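Local coordinates for BtGH115A (Bacteroides thetaiotaomicron, PDB 5BY3), which acts as a family GH115 4-O-methyl-alpha-glucuronidase with specificity for decorated arabinogalactans, at residues 370-375 / 737-742; 723-726 / 730-733; 409-414 / 488-493; 342-347 / 389-394. One frame throughout, in Å; residues are numbered along the deposited sequence.

Interaction 1. Residues 370-375 / 737-742; sequences YGYIRH and LRNQAI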
# COMPACT_ATOMS: atom_id res chain seq x y z
N TYR A 370 6.57 -4.04 6.65
CA TYR A 370 7.49 -3.31 5.79
C TYR A 370 7.40 -3.80 4.35
O TYR A 370 8.36 -3.67 3.56
CB TYR A 370 8.90 -3.31 6.39
CG TYR A 370 8.95 -2.67 7.78
CD1 TYR A 370 8.41 -3.30 8.90
CD2 TYR A 370 9.55 -1.40 7.98
CE1 TYR A 370 8.45 -2.70 10.16
CE2 TYR A 370 9.59 -0.79 9.25
CZ TYR A 370 9.05 -1.43 10.32
OH TYR A 370 9.07 -0.85 11.55
N GLY A 371 6.22 -4.31 3.98
CA GLY A 371 5.92 -4.65 2.58
C GLY A 371 6.50 -5.97 2.08
O GLY A 371 6.58 -6.21 0.86
N TYR A 372 6.92 -6.82 3.03
CA TYR A 372 7.31 -8.21 2.74
C TYR A 372 6.31 -9.22 3.28
O TYR A 372 6.20 -9.44 4.50
CB TYR A 372 8.69 -8.52 3.29
CG TYR A 372 9.76 -7.60 2.74
CD1 TYR A 372 10.27 -7.78 1.44
CD2 TYR A 372 10.24 -6.52 3.51
CE1 TYR A 372 11.27 -6.94 0.93
CE2 TYR A 372 11.21 -5.67 3.00
CZ TYR A 372 11.71 -5.87 1.72
OH TYR A 372 12.70 -5.03 1.27
N ILE A 373 5.57 -9.82 2.35
CA ILE A 373 4.52 -10.83 2.68
C ILE A 373 5.08 -12.03 3.46
O ILE A 373 6.02 -12.68 2.99
CB ILE A 373 3.74 -11.24 1.40
CG1 ILE A 373 3.01 -10.01 0.87
CG2 ILE A 373 2.74 -12.35 1.69
CD1 ILE A 373 2.40 -10.13 -0.51
N ARG A 374 4.52 -12.30 4.65
CA ARG A 374 5.05 -13.40 5.50
C ARG A 374 4.66 -14.82 4.99
O ARG A 374 5.44 -15.76 5.10
CB ARG A 374 4.69 -13.23 6.98
CG ARG A 374 5.36 -12.04 7.68
CD ARG A 374 5.62 -12.41 9.14
NE ARG A 374 6.34 -11.40 9.90
CZ ARG A 374 7.64 -11.43 10.15
NH1 ARG A 374 8.41 -12.43 9.70
NH2 ARG A 374 8.17 -10.45 10.86
N HIS A 375 3.47 -14.97 4.41
CA HIS A 375 3.03 -16.30 4.03
C HIS A 375 2.26 -16.34 2.73
O HIS A 375 1.30 -15.57 2.53
CB HIS A 375 2.23 -16.99 5.15
CG HIS A 375 1.82 -18.39 4.82
ND1 HIS A 375 2.60 -19.48 5.14
CD2 HIS A 375 0.75 -18.87 4.16
CE1 HIS A 375 2.01 -20.57 4.70
NE2 HIS A 375 0.89 -20.23 4.09
N LEU A 737 14.89 -2.17 7.95
CA LEU A 737 15.33 -0.79 7.99
C LEU A 737 16.16 -0.40 6.75
O LEU A 737 16.06 0.74 6.27
CB LEU A 737 16.16 -0.52 9.27
CG LEU A 737 15.45 -0.29 10.62
CD1 LEU A 737 16.41 -0.22 11.82
CD2 LEU A 737 14.53 0.92 10.65
N ARG A 738 17.00 -1.33 6.27
CA ARG A 738 17.94 -1.08 5.19
C ARG A 738 17.50 -1.72 3.87
O ARG A 738 18.15 -1.56 2.84
CB ARG A 738 19.37 -1.56 5.58
CG ARG A 738 19.49 -3.05 5.65
CD ARG A 738 20.73 -3.52 6.36
NE ARG A 738 20.54 -4.93 6.55
CZ ARG A 738 21.13 -5.67 7.49
NH1 ARG A 738 22.01 -5.14 8.35
NH2 ARG A 738 20.82 -6.96 7.55
N ASN A 739 16.39 -2.45 3.92
CA ASN A 739 15.89 -3.28 2.83
C ASN A 739 16.99 -4.14 2.16
O ASN A 739 17.01 -4.30 0.94
CB ASN A 739 15.14 -2.42 1.80
CG ASN A 739 13.82 -1.94 2.33
OD1 ASN A 739 12.89 -2.73 2.59
ND2 ASN A 739 13.74 -0.64 2.54
N GLN A 740 17.89 -4.69 2.96
CA GLN A 740 18.74 -5.77 2.46
C GLN A 740 19.01 -6.77 3.56
O GLN A 740 19.34 -6.37 4.70
CB GLN A 740 20.11 -5.26 1.97
CG GLN A 740 20.10 -4.32 0.79
CD GLN A 740 21.48 -4.01 0.30
OE1 GLN A 740 22.38 -3.75 1.09
NE2 GLN A 740 21.67 -4.05 -1.00
N ALA A 741 18.87 -8.06 3.21
CA ALA A 741 19.55 -9.14 3.93
C ALA A 741 21.00 -9.10 3.49
O ALA A 741 21.29 -8.71 2.35
CB ALA A 741 18.95 -10.50 3.63
N ILE A 742 21.90 -9.46 4.40
CA ILE A 742 23.32 -9.30 4.23
C ILE A 742 24.00 -10.59 4.68
O ILE A 742 23.82 -11.00 5.84
CB ILE A 742 23.89 -8.15 5.08
CG1 ILE A 742 23.33 -6.78 4.64
CG2 ILE A 742 25.44 -8.18 5.05
CD1 ILE A 742 23.97 -5.57 5.36
O HOH W 1 10.44 -2.08 3.12

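Interaction 2. Residues 723-726 / 730-733; sequences YETK and EEWK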
# COMPACT_ATOMS: atom_id res chain seq x y z
N TYR A 723 19.17 -17.23 4.66
CA TYR A 723 18.98 -15.81 5.02
C TYR A 723 17.55 -15.44 5.30
O TYR A 723 17.25 -14.26 5.48
CB TYR A 723 19.60 -14.83 3.98
CG TYR A 723 18.91 -14.85 2.65
CD1 TYR A 723 19.23 -15.81 1.68
CD2 TYR A 723 17.91 -13.91 2.34
CE1 TYR A 723 18.56 -15.84 0.45
CE2 TYR A 723 17.24 -13.94 1.13
CZ TYR A 723 17.58 -14.90 0.18
OH TYR A 723 16.93 -14.91 -1.01
N GLU A 724 16.66 -16.44 5.37
CA GLU A 724 15.31 -16.21 5.87
C GLU A 724 15.49 -15.81 7.34
O GLU A 724 16.50 -16.14 7.93
CB GLU A 724 14.39 -17.45 5.68
CG GLU A 724 14.43 -18.54 6.77
CD GLU A 724 15.76 -19.30 6.92
OE1 GLU A 724 16.63 -19.24 6.03
OE2 GLU A 724 15.96 -19.99 7.96
N THR A 725 14.54 -15.03 7.86
CA THR A 725 14.47 -14.70 9.27
C THR A 725 13.15 -15.27 9.81
O THR A 725 12.22 -15.61 9.02
CB THR A 725 14.47 -13.17 9.52
OG1 THR A 725 13.36 -12.59 8.83
CG2 THR A 725 15.71 -12.51 9.06
N LYS A 726 13.06 -15.31 11.15
CA LYS A 726 11.90 -15.83 11.88
C LYS A 726 11.42 -14.78 12.85
O LYS A 726 12.23 -14.17 13.55
CB LYS A 726 12.26 -17.11 12.69
CG LYS A 726 12.78 -18.33 11.90
CD LYS A 726 11.71 -18.93 10.97
CE LYS A 726 12.30 -20.02 10.08
NZ LYS A 726 11.67 -19.97 8.73
N GLU A 730 16.37 -9.64 15.88
CA GLU A 730 17.37 -8.59 15.66
C GLU A 730 17.76 -8.45 14.15
O GLU A 730 17.77 -7.32 13.62
CB GLU A 730 18.60 -8.87 16.54
CG GLU A 730 19.65 -7.77 16.57
CD GLU A 730 19.09 -6.44 17.04
OE1 GLU A 730 18.19 -6.43 17.92
OE2 GLU A 730 19.53 -5.40 16.50
N GLU A 731 18.03 -9.57 13.48
CA GLU A 731 18.34 -9.58 12.05
C GLU A 731 17.20 -9.09 11.16
O GLU A 731 17.44 -8.34 10.21
CB GLU A 731 18.78 -10.96 11.57
CG GLU A 731 19.46 -10.94 10.22
CD GLU A 731 20.02 -12.28 9.85
OE1 GLU A 731 19.26 -13.21 9.43
OE2 GLU A 731 21.25 -12.40 9.96
N TRP A 732 15.98 -9.51 11.45
CA TRP A 732 14.83 -9.03 10.73
C TRP A 732 14.68 -7.50 10.90
O TRP A 732 14.24 -6.81 9.98
CB TRP A 732 13.55 -9.79 11.14
CG TRP A 732 12.31 -9.18 10.51
CD1 TRP A 732 11.77 -9.46 9.27
CD2 TRP A 732 11.51 -8.12 11.06
NE1 TRP A 732 10.65 -8.66 9.04
CE2 TRP A 732 10.47 -7.84 10.12
CE3 TRP A 732 11.54 -7.41 12.27
CZ2 TRP A 732 9.48 -6.88 10.37
CZ3 TRP A 732 10.56 -6.44 12.49
CH2 TRP A 732 9.56 -6.19 11.54
N LYS A 733 15.09 -6.97 12.04
CA LYS A 733 14.91 -5.54 12.33
C LYS A 733 15.89 -4.78 11.46
O LYS A 733 15.52 -3.82 10.82
CB LYS A 733 15.15 -5.24 13.82
CG LYS A 733 13.94 -5.51 14.71
CD LYS A 733 14.30 -5.39 16.17
CE LYS A 733 13.12 -5.73 17.09
NZ LYS A 733 13.57 -5.72 18.52

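Interaction 3. Residues 409-414 / 488-493; sequences MSPSLI and EHYRLA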
# COMPACT_ATOMS: atom_id res chain seq x y z
N MSE A 409 7.70 3.87 0.14
CA MSE A 409 7.93 2.48 -0.22
C MSE A 409 8.02 2.47 -1.71
O MSE A 409 7.32 3.22 -2.39
CB MSE A 409 6.82 1.58 0.26
CG MSE A 409 7.27 0.12 0.23
SE MSE A 409 5.73 -0.94 0.84
CE MSE A 409 6.38 -0.66 2.71
N SER A 410 8.96 1.69 -2.21
CA SER A 410 9.25 1.61 -3.60
C SER A 410 8.13 0.93 -4.37
O SER A 410 7.69 -0.14 -3.99
CB SER A 410 10.54 0.84 -3.84
OG SER A 410 10.65 0.52 -5.22
N PRO A 411 7.69 1.56 -5.46
CA PRO A 411 6.74 0.95 -6.41
C PRO A 411 7.21 -0.39 -6.88
O PRO A 411 6.37 -1.26 -7.09
CB PRO A 411 6.77 1.94 -7.59
CG PRO A 411 6.98 3.25 -6.89
CD PRO A 411 8.02 2.94 -5.84
N SER A 412 8.53 -0.52 -7.05
CA SER A 412 9.18 -1.73 -7.50
C SER A 412 9.00 -2.89 -6.52
O SER A 412 9.00 -4.03 -6.95
CB SER A 412 10.66 -1.48 -7.66
OG SER A 412 10.86 -0.65 -8.76
N LEU A 413 8.87 -2.58 -5.23
CA LEU A 413 8.80 -3.58 -4.18
C LEU A 413 7.33 -3.95 -4.00
O LEU A 413 6.99 -5.15 -3.86
CB LEU A 413 9.48 -3.11 -2.89
CG LEU A 413 9.12 -3.83 -1.56
CD1 LEU A 413 9.70 -5.25 -1.51
CD2 LEU A 413 9.52 -2.99 -0.36
N ILE A 414 6.46 -2.94 -4.02
CA ILE A 414 5.06 -3.19 -3.98
C ILE A 414 4.78 -4.11 -5.17
O ILE A 414 4.24 -5.22 -4.95
CB ILE A 414 4.24 -1.88 -4.01
CG1 ILE A 414 4.52 -1.06 -2.75
CG2 ILE A 414 2.72 -2.14 -4.17
CD1 ILE A 414 4.01 0.36 -2.93
N GLU A 488 14.47 8.39 -8.34
CA GLU A 488 15.61 8.50 -7.47
C GLU A 488 15.19 8.65 -6.05
O GLU A 488 15.89 8.15 -5.18
CB GLU A 488 16.53 9.65 -7.89
CG GLU A 488 17.46 9.25 -9.03
CD GLU A 488 18.44 8.17 -8.62
OE1 GLU A 488 19.27 8.52 -7.72
OE2 GLU A 488 18.35 7.01 -9.19
N HIS A 489 14.05 9.31 -5.84
CA HIS A 489 13.33 9.47 -4.55
C HIS A 489 13.06 8.12 -3.93
O HIS A 489 13.47 7.86 -2.77
CB HIS A 489 12.03 10.19 -4.81
CG HIS A 489 11.24 10.55 -3.59
ND1 HIS A 489 11.72 11.39 -2.60
CD2 HIS A 489 9.96 10.24 -3.23
CE1 HIS A 489 10.80 11.54 -1.66
NE2 HIS A 489 9.72 10.87 -2.02
N TYR A 490 12.42 7.23 -4.69
CA TYR A 490 12.06 5.92 -4.15
C TYR A 490 13.27 5.01 -3.89
O TYR A 490 13.26 4.18 -2.97
CB TYR A 490 11.04 5.24 -5.04
CG TYR A 490 9.74 6.00 -5.15
CD1 TYR A 490 9.08 6.45 -4.00
CD2 TYR A 490 9.15 6.24 -6.37
CE1 TYR A 490 7.86 7.13 -4.07
CE2 TYR A 490 7.92 6.92 -6.46
CZ TYR A 490 7.29 7.36 -5.30
OH TYR A 490 6.08 8.06 -5.36
N ARG A 491 14.33 5.22 -4.64
CA ARG A 491 15.51 4.39 -4.56
C ARG A 491 16.35 4.76 -3.32
O ARG A 491 16.83 3.87 -2.59
CB ARG A 491 16.30 4.50 -5.87
CG ARG A 491 17.68 3.92 -5.82
CD ARG A 491 18.61 4.68 -6.77
NE ARG A 491 19.91 4.46 -6.21
CZ ARG A 491 20.80 5.39 -5.95
NH1 ARG A 491 20.59 6.64 -6.27
NH2 ARG A 491 21.94 5.02 -5.38
N LEU A 492 16.46 6.07 -3.06
CA LEU A 492 17.20 6.53 -1.92
C LEU A 492 16.44 6.29 -0.59
O LEU A 492 17.09 6.06 0.46
CB LEU A 492 17.56 7.99 -2.09
CG LEU A 492 18.58 8.40 -3.16
CD1 LEU A 492 18.27 9.83 -3.53
CD2 LEU A 492 20.05 8.29 -2.74
N ALA A 493 15.10 6.35 -0.65
CA ALA A 493 14.22 6.02 0.49
C ALA A 493 14.27 4.51 0.80
O ALA A 493 14.24 4.15 1.96
CB ALA A 493 12.81 6.45 0.23

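Interaction 4. Residues 342-347 / 389-394; sequences IPYKEV and GVYYHV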
# COMPACT_ATOMS: atom_id res chain seq x y z
N ILE A 342 -7.87 -13.39 9.76
CA ILE A 342 -6.61 -12.64 9.54
C ILE A 342 -5.56 -13.01 10.57
O ILE A 342 -5.57 -12.45 11.67
CB ILE A 342 -6.81 -11.10 9.52
CG1 ILE A 342 -8.03 -10.74 8.69
CG2 ILE A 342 -5.57 -10.38 8.94
CD1 ILE A 342 -8.59 -9.40 9.00
N PRO A 343 -4.67 -13.98 10.24
CA PRO A 343 -3.55 -14.35 11.13
C PRO A 343 -2.32 -13.40 10.99
O PRO A 343 -1.32 -13.69 10.31
CB PRO A 343 -3.26 -15.81 10.74
CG PRO A 343 -3.70 -15.92 9.31
CD PRO A 343 -4.69 -14.81 9.02
N TYR A 344 -2.47 -12.24 11.62
CA TYR A 344 -1.49 -11.18 11.69
C TYR A 344 -0.71 -11.35 13.00
O TYR A 344 -1.28 -11.80 14.01
CB TYR A 344 -2.25 -9.85 11.67
CG TYR A 344 -1.45 -8.59 11.84
CD1 TYR A 344 -0.47 -8.22 10.91
CD2 TYR A 344 -1.68 -7.76 12.92
CE1 TYR A 344 0.27 -7.04 11.08
CE2 TYR A 344 -0.97 -6.57 13.10
CZ TYR A 344 0.01 -6.21 12.18
OH TYR A 344 0.70 -5.02 12.39
N LYS A 345 0.57 -10.96 12.98
CA LYS A 345 1.49 -11.06 14.14
C LYS A 345 1.41 -12.48 14.77
O LYS A 345 1.61 -13.45 14.02
CB LYS A 345 1.30 -9.89 15.13
CG LYS A 345 1.77 -8.52 14.61
CD LYS A 345 1.87 -7.49 15.75
CE LYS A 345 2.76 -6.30 15.41
NZ LYS A 345 2.03 -5.03 15.12
N GLU A 346 1.04 -12.62 16.05
CA GLU A 346 1.15 -13.92 16.79
C GLU A 346 0.07 -14.94 16.39
O GLU A 346 0.17 -16.13 16.74
CB GLU A 346 1.12 -13.70 18.32
CG GLU A 346 -0.29 -13.58 18.94
CD GLU A 346 -1.07 -12.33 18.50
OE1 GLU A 346 -0.45 -11.27 18.25
OE2 GLU A 346 -2.32 -12.37 18.44
N VAL A 347 -0.97 -14.47 15.69
CA VAL A 347 -2.06 -15.33 15.25
C VAL A 347 -1.65 -16.26 14.09
O VAL A 347 -2.21 -17.36 13.96
CB VAL A 347 -3.47 -14.61 15.17
CG1 VAL A 347 -3.39 -13.17 14.70
CG2 VAL A 347 -4.51 -15.39 14.36
N GLY A 389 -6.56 -13.97 0.89
CA GLY A 389 -6.34 -12.54 0.87
C GLY A 389 -4.97 -12.09 1.39
O GLY A 389 -4.15 -12.91 1.83
N VAL A 390 -4.73 -10.78 1.31
CA VAL A 390 -3.52 -10.16 1.87
C VAL A 390 -3.81 -8.76 2.42
O VAL A 390 -4.56 -7.97 1.80
CB VAL A 390 -2.29 -10.18 0.90
CG1 VAL A 390 -2.47 -9.27 -0.31
CG2 VAL A 390 -0.99 -9.89 1.64
N TYR A 391 -3.23 -8.51 3.60
CA TYR A 391 -3.23 -7.25 4.28
C TYR A 391 -1.79 -6.76 4.19
O TYR A 391 -0.88 -7.39 4.76
CB TYR A 391 -3.66 -7.44 5.74
CG TYR A 391 -3.45 -6.24 6.66
CD1 TYR A 391 -3.77 -4.91 6.24
CD2 TYR A 391 -2.98 -6.42 7.96
CE1 TYR A 391 -3.58 -3.81 7.11
CE2 TYR A 391 -2.80 -5.33 8.83
CZ TYR A 391 -3.08 -4.04 8.41
OH TYR A 391 -2.88 -2.98 9.28
N TYR A 392 -1.60 -5.66 3.45
CA TYR A 392 -0.30 -5.07 3.09
C TYR A 392 -0.15 -3.67 3.69
O TYR A 392 -1.16 -2.96 3.83
CB TYR A 392 -0.17 -5.00 1.57
CG TYR A 392 1.26 -4.90 1.02
CD1 TYR A 392 2.02 -6.04 0.78
CD2 TYR A 392 1.83 -3.67 0.69
CE1 TYR A 392 3.30 -5.96 0.26
CE2 TYR A 392 3.10 -3.58 0.16
CZ TYR A 392 3.83 -4.73 -0.05
OH TYR A 392 5.09 -4.66 -0.58
N HIS A 393 1.08 -3.27 4.01
CA HIS A 393 1.37 -1.97 4.62
C HIS A 393 2.16 -1.05 3.72
O HIS A 393 3.23 -1.44 3.25
CB HIS A 393 2.17 -2.13 5.93
CG HIS A 393 1.36 -2.60 7.10
ND1 HIS A 393 1.01 -3.92 7.28
CD2 HIS A 393 0.85 -1.92 8.15
CE1 HIS A 393 0.31 -4.03 8.40
NE2 HIS A 393 0.21 -2.83 8.95
N VAL A 394 1.65 0.16 3.48
CA VAL A 394 2.51 1.27 2.98
C VAL A 394 2.70 2.35 4.05
O VAL A 394 3.30 3.39 3.82
CB VAL A 394 2.03 1.90 1.63
CG1 VAL A 394 2.12 0.89 0.48
CG2 VAL A 394 0.65 2.50 1.76
O HOH W 2 -1.26 -2.55 11.29

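Interaction 1. Residues 370-375 / 737-742
Asn739 departs from the end of helix 730-738 with a positive phi, turning the chain toward strand 741-748, while Tyr372, in the loop that follows strand 362-366, faces it from the barrel side. A single direct hydrogen bond joins the two: Tyr372 OH donates to Asn739 OD1 over 2.7 Å. With CG anti to the carbonyl carbon (chi1 -58°), Tyr372 sends its phenol toward Asn739. The amide oxygen sits at the rim of the phenol, in the plane of the ring, and lies 3.4 Å from Tyr372 CE2. Seen from the amide, the C=O...O angle is 120° and the donor is tilted 24° from the carbonyl plane. A water makes the second link. It donates to Asn739 OD1 at 2.6 Å and to Tyr370 O at 2.7 Å, so the amide oxygen is reached by both the side chain and, indirectly, the backbone of the loop.

The other end of the amide is also engaged, because Asn739 ND2 bonds to His494 O. On the loop side, Asp368 OD1 accepts from the backbone N of both Tyr370 and Tyr372, and the Tyr372 ring packs on Leu413 and Pro698. Arg738, just before Asn739, reaches over to Gln740, where NE donates to Gln740 O at 2.6 Å.

With two donors on OD1 and an acceptor at ND2, the bonding pattern is consistent with one amide orientation, and a flip would probably cost all three bonds. The oxygen, although buried, is satisfied twice, and the GH115 TIM-barrel region and the C-terminal domain are joined here by directional polar bonds.

Interaction 2. Residues 723-726 / 730-733
Glu731 OE1, paired with Arg743 in a salt bridge, lies 3.6 Å from Thr725 CG2, so the methyl group packs beside a carboxylate oxygen whose polar partner comes from strand 741-748. The glutamate reaches this position with CG anti to its own backbone N (chi1 -164°) and the chain extended beyond CG.

Thr725 is the centre of the contact, and its two branches have separate jobs. While CG2 lies against the first turn of the helix, 3.8 Å from Trp732 N, the hydroxyl turns to the indole. Thr725 OG1 meets Trp732 CD1 at 3.5 Å, at the edge of the ring and near its plane, and stands 3.6 Å from Trp732 CB. These distances describe van der Waals contact. The backbones come together closely at the same place, Thr725 CA and Trp732 CA being 5.9 Å apart.

The indole continues past the threonine toward the barrel: Trp732 NE1 bonds to Asp368 OD2, and the ring takes part in a cation-pi contact with Arg374. The backbone N of Trp732 bonds to Ser729 OG, just before the helix.

Such a short strand-loop-helix connection, with a side chain of the incoming loop folded against the first turn of the helix, here carries edge strand 719-722 of a four-stranded antiparallel sheet into helix 730-738 of the C-terminal domain, which is probably galactose-binding-like.

Interaction 3. Residues 409-414 / 488-493
Pro411 lies over one face of the Tyr490 ring, joining the N-terminal turn of helix 411-423, a helix of the (beta/alpha)8 barrel, to helix 476-495. The evidence for a CH-pi contact is direct: Pro411 CD is 3.8 Å from the ring centroid and 25° off the normal, shifted toward the rim, where Tyr490 CD2 is 3.5 Å away. Pro411 CG extends the overlap, reaching Tyr490 CE2 at 3.8 Å. The tyrosine presents this face with CG anti to its carbonyl carbon (chi1 -62°), and the two side chains run at about a right angle to each other. At the root of the side chain, Tyr490 CB meets Ser410 CA at 4.3 Å.

The next shell surrounds the proline. Ser410 occupies the N-cap position, its OG taking a weak capping bond from Ser412 N, and its carbonyl oxygen accepts from both Leu413 N and Ile414 N. Pro411, first in the helix, needs no N-H acceptor there, and its ring also packs on Tyr442 and Leu446 of helix 441-452. From that same helix Gln443 touches Tyr490 and donates through NE2 to the backbone O of Met409, modelled as selenomethionine.

Farther out, helix 476-495 carries an intrahelical salt bridge one turn long. Arg491, whose NE also bonds to Tyr665 O, uses NH1 to reach Glu488 OE1 on the syn side of the carboxylate at 2.7 Å, with OE1 close to the guanidinium plane.

Interaction 4. Residues 342-347 / 389-394
Tyr344 and Tyr391 form an edge-to-face aromatic pair at the C-terminal ends of the parallel strands of a TIM barrel. One residue lies in the loop after strand 339-341 and the other in strand 388-393. The edge of Tyr391 points at the face of Tyr344, with centroids 5.6 Å apart and planes at 66°; the nearest atoms are Tyr391 CE2 and Tyr344 CE1, at 4.2 Å. His393, two residues along the strand, adds its CE1 at 4.0 Å from Tyr344 CE1. Both tyrosines hold CG anti to the backbone N (chi1 175° for Tyr344), which turns their rings toward each other between loop and strand.

The polar ends converge on a water. It is 2.6 Å from Tyr391 OH and 2.8 Å from His393 NE2, where it lies in the imidazole plane at the ring edge; its link to Tyr344 OH, at 3.3 Å, is weak. Tyr391 OH also bonds to Asn433 ND2. Separately, Asp367 OD2 accepts from the backbone N of His393. The C-terminal strand ends of such barrels usually surround the active site. A bound nickel ion lies about 11 Å from the His393 side chain.

A type II' beta turn from Tyr344 to Val347 folds Lys345 back along its neighbour. Lys345 CG covers the Tyr344 face opposite Tyr391, and NZ donates to Tyr344 OH at 3.0 Å.

How the interactions relate
From the N terminus, interaction 4 opens first at 342-347 and closes at 389-394, tying a loop to a barrel strand. Before it closes, 370-375 opens interaction 1, so these two cross; Tyr392 OH and Gly371 O are 2.6 Å apart where they meet. Interaction 3 then joins 409-414 to 488-493, fastening a barrel helix to the helical region that follows, and Met409 CE packs against the backbone of Tyr370. Interaction 2 closes a short loop at 723-733 in the C-terminal domain. Both interactions 2 and 3 fall within the long loop that ends at 737-742, where interaction 1 joins barrel and C-terminal domain.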